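Pesticidal crystal protein Cry2Aa (Bacillus thuringiensis serovar kurstaki, PDB 1I5P) kills dipteran and lepidopteran larvae as a crystal toxin that binds midgut epithelial cells and promotes their colloid-osmotic lysis. Local coordinates at residues V374-D379 against N414-P419. Sequence-based numbering, arbitrary orientation.
Sequences VRSWLD and NSNYFP
Ser376 and Asn416 form an antiparallel hydrogen-bonded pair. Asn416 N gives a short bond to Ser376 O (2.6 Å), and Ser376 N returns one to Asn416 O (3.1 Å). Their side chains share a face of the sheet. There Asn416 ND2 donates to Ser376 OG at 3.1 Å, with the hydroxyl close to the amide plane; that hydroxyl is also hydrogen-bonded to Ser466 OG, its stronger polar partner. The Arg375 guanidinium lies flat on the Tyr417 ring, centres 4.4 Å apart and planes at 22°. Arg375 NH1 donates to Ser415 OG (2.7 Å) in the guanidinium plane; NH1 also forms a salt bridge with Asp45. Strand 415-416 is the edge of a four-stranded antiparallel sheet in the endotoxin middle domain, the beta prism. Strand 373-377 lies between it and strand 397-400; on 373-377, Val374 and Arg375 both face Gln399 in a classic beta bulge. Ser415 CB sits over the five-membered ring of Trp377 in a CH-pi contact, 3.7 Å from the centroid. Beyond the paired residues, Asn414 N donates to Asp379 OD2 (2.7 Å) from above the carboxylate plane. One water accepts from both Leu378 N and Asn416 ND2.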
loop_
_atom_site.group_PDB
_atom_site.type_symbol
_atom_site.label_atom_id
_atom_site.label_comp_id
_atom_site.label_asym_id
_atom_site.label_seq_id
_atom_site.Cartn_x
_atom_site.Cartn_y
_atom_site.Cartn_z
ATOM N N VAL A 374 11.349 -0.984 -10.705
ATOM C CA VAL A 374 10.451 -1.959 -10.088
ATOM C C VAL A 374 11.176 -2.894 -9.119
ATOM O O VAL A 374 10.557 -3.469 -8.216
ATOM C CB VAL A 374 9.706 -2.819 -11.160
ATOM C CG1 VAL A 374 8.718 -1.950 -11.924
ATOM C CG2 VAL A 374 10.700 -3.459 -12.130
ATOM N N ARG A 375 12.489 -3.022 -9.284
ATOM C CA ARG A 375 13.260 -3.922 -8.438
ATOM C C ARG A 375 14.522 -3.259 -7.889
ATOM O O ARG A 375 15.192 -2.504 -8.599
ATOM C CB ARG A 375 13.622 -5.166 -9.256
ATOM C CG ARG A 375 14.249 -6.308 -8.480
ATOM C CD ARG A 375 14.559 -7.468 -9.420
ATOM N NE ARG A 375 13.364 -8.119 -9.966
ATOM C CZ ARG A 375 12.759 -9.167 -9.411
ATOM N NH1 ARG A 375 13.234 -9.684 -8.285
ATOM N NH2 ARG A 375 11.701 -9.723 -9.998
ATOM N N SER A 376 14.842 -3.536 -6.625
ATOM C CA SER A 376 16.036 -2.965 -5.999
ATOM C C SER A 376 16.855 -4.000 -5.220
ATOM O O SER A 376 16.327 -5.022 -4.786
ATOM C CB SER A 376 15.641 -1.840 -5.045
ATOM O OG SER A 376 14.895 -2.352 -3.949
ATOM N N TRP A 377 18.148 -3.721 -5.070
ATOM C CA TRP A 377 19.084 -4.554 -4.309
ATOM C C TRP A 377 19.680 -3.585 -3.291
ATOM O O TRP A 377 20.344 -2.620 -3.663
ATOM C CB TRP A 377 20.190 -5.107 -5.210
ATOM C CG TRP A 377 19.714 -6.152 -6.171
ATOM C CD1 TRP A 377 19.773 -7.504 -6.007
ATOM C CD2 TRP A 377 19.095 -5.926 -7.441
ATOM N NE1 TRP A 377 19.232 -8.138 -7.098
ATOM C CE2 TRP A 377 18.805 -7.194 -7.992
ATOM C CE3 TRP A 377 18.753 -4.775 -8.165
ATOM C CZ2 TRP A 377 18.190 -7.343 -9.241
ATOM C CZ3 TRP A 377 18.142 -4.924 -9.405
ATOM C CH2 TRP A 377 17.866 -6.200 -9.929
ATOM N N LEU A 378 19.448 -3.840 -2.008
ATOM C CA LEU A 378 19.920 -2.941 -0.967
ATOM C C LEU A 378 20.788 -3.584 0.108
ATOM O O LEU A 378 21.232 -2.911 1.043
ATOM C CB LEU A 378 18.708 -2.296 -0.300
ATOM C CG LEU A 378 17.669 -1.710 -1.261
ATOM C CD1 LEU A 378 16.353 -1.474 -0.526
ATOM C CD2 LEU A 378 18.206 -0.414 -1.855
ATOM N N ASP A 379 21.026 -4.882 -0.026
ATOM C CA ASP A 379 21.819 -5.622 0.951
ATOM C C ASP A 379 23.287 -5.219 0.987
ATOM O O ASP A 379 23.835 -4.704 0.008
ATOM C CB ASP A 379 21.736 -7.129 0.672
ATOM C CG ASP A 379 20.349 -7.705 0.927
ATOM O OD1 ASP A 379 19.458 -6.964 1.399
ATOM O OD2 ASP A 379 20.156 -8.908 0.663
ATOM N N ASN A 414 19.335 -10.288 -1.552
ATOM C CA ASN A 414 17.898 -10.237 -1.825
ATOM C C ASN A 414 17.529 -9.026 -2.664
ATOM O O ASN A 414 18.030 -7.925 -2.433
ATOM C CB ASN A 414 17.087 -10.148 -0.530
ATOM C CG ASN A 414 17.221 -11.371 0.347
ATOM O OD1 ASN A 414 17.246 -12.497 -0.134
ATOM N ND2 ASN A 414 17.282 -11.146 1.654
ATOM N N SER A 415 16.650 -9.228 -3.637
ATOM C CA SER A 415 16.179 -8.119 -4.453
ATOM C C SER A 415 14.772 -7.850 -3.935
ATOM O O SER A 415 14.079 -8.769 -3.490
ATOM C CB SER A 415 16.133 -8.484 -5.941
ATOM O OG SER A 415 14.961 -9.207 -6.260
ATOM N N ASN A 416 14.360 -6.590 -3.979
ATOM C CA ASN A 416 13.044 -6.206 -3.498
ATOM C C ASN A 416 12.129 -5.917 -4.672
ATOM O O ASN A 416 12.425 -5.083 -5.520
ATOM C CB ASN A 416 13.181 -4.991 -2.585
ATOM C CG ASN A 416 14.262 -5.190 -1.542
ATOM O OD1 ASN A 416 14.105 -6.000 -0.623
ATOM N ND2 ASN A 416 15.375 -4.470 -1.685
ATOM N N TYR A 417 11.005 -6.621 -4.705
ATOM C CA TYR A 417 10.049 -6.478 -5.791
ATOM C C TYR A 417 8.746 -7.175 -5.421
ATOM O O TYR A 417 8.759 -8.185 -4.720
ATOM C CB TYR A 417 10.630 -7.126 -7.053
ATOM C CG TYR A 417 9.626 -7.357 -8.156
ATOM C CD1 TYR A 417 9.250 -6.320 -9.004
ATOM C CD2 TYR A 417 9.016 -8.607 -8.328
ATOM C CE1 TYR A 417 8.294 -6.508 -9.993
ATOM C CE2 TYR A 417 8.054 -8.807 -9.316
ATOM C CZ TYR A 417 7.697 -7.751 -10.142
ATOM O OH TYR A 417 6.719 -7.925 -11.093
ATOM N N PHE A 418 7.626 -6.626 -5.879
ATOM C CA PHE A 418 6.315 -7.221 -5.629
ATOM C C PHE A 418 5.488 -7.065 -6.903
ATOM O O PHE A 418 5.480 -5.991 -7.503
ATOM C CB PHE A 418 5.605 -6.524 -4.459
ATOM C CG PHE A 418 6.425 -6.462 -3.198
ATOM C CD1 PHE A 418 7.282 -5.389 -2.961
ATOM C CD2 PHE A 418 6.352 -7.483 -2.254
ATOM C CE1 PHE A 418 8.056 -5.328 -1.796
ATOM C CE2 PHE A 418 7.118 -7.439 -1.088
ATOM C CZ PHE A 418 7.974 -6.357 -0.858
ATOM N N PRO A 419 4.779 -8.129 -7.326
ATOM C CA PRO A 419 3.952 -8.093 -8.539
ATOM C C PRO A 419 3.024 -6.894 -8.555
ATOM O O PRO A 419 2.393 -6.588 -7.543
ATOM C CB PRO A 419 3.188 -9.420 -8.474
ATOM C CG PRO A 419 4.187 -10.322 -7.823
ATOM C CD PRO A 419 4.674 -9.448 -6.677
HETATM O O HOH W 1 8.100 -3.634 -6.997
HETATM O O HOH W 2 17.842 -5.742 -0.736
HETATM O O HOH W 3 20.586 -6.797 -2.187
HETATM O O HOH W 4 17.307 -8.260 2.063
#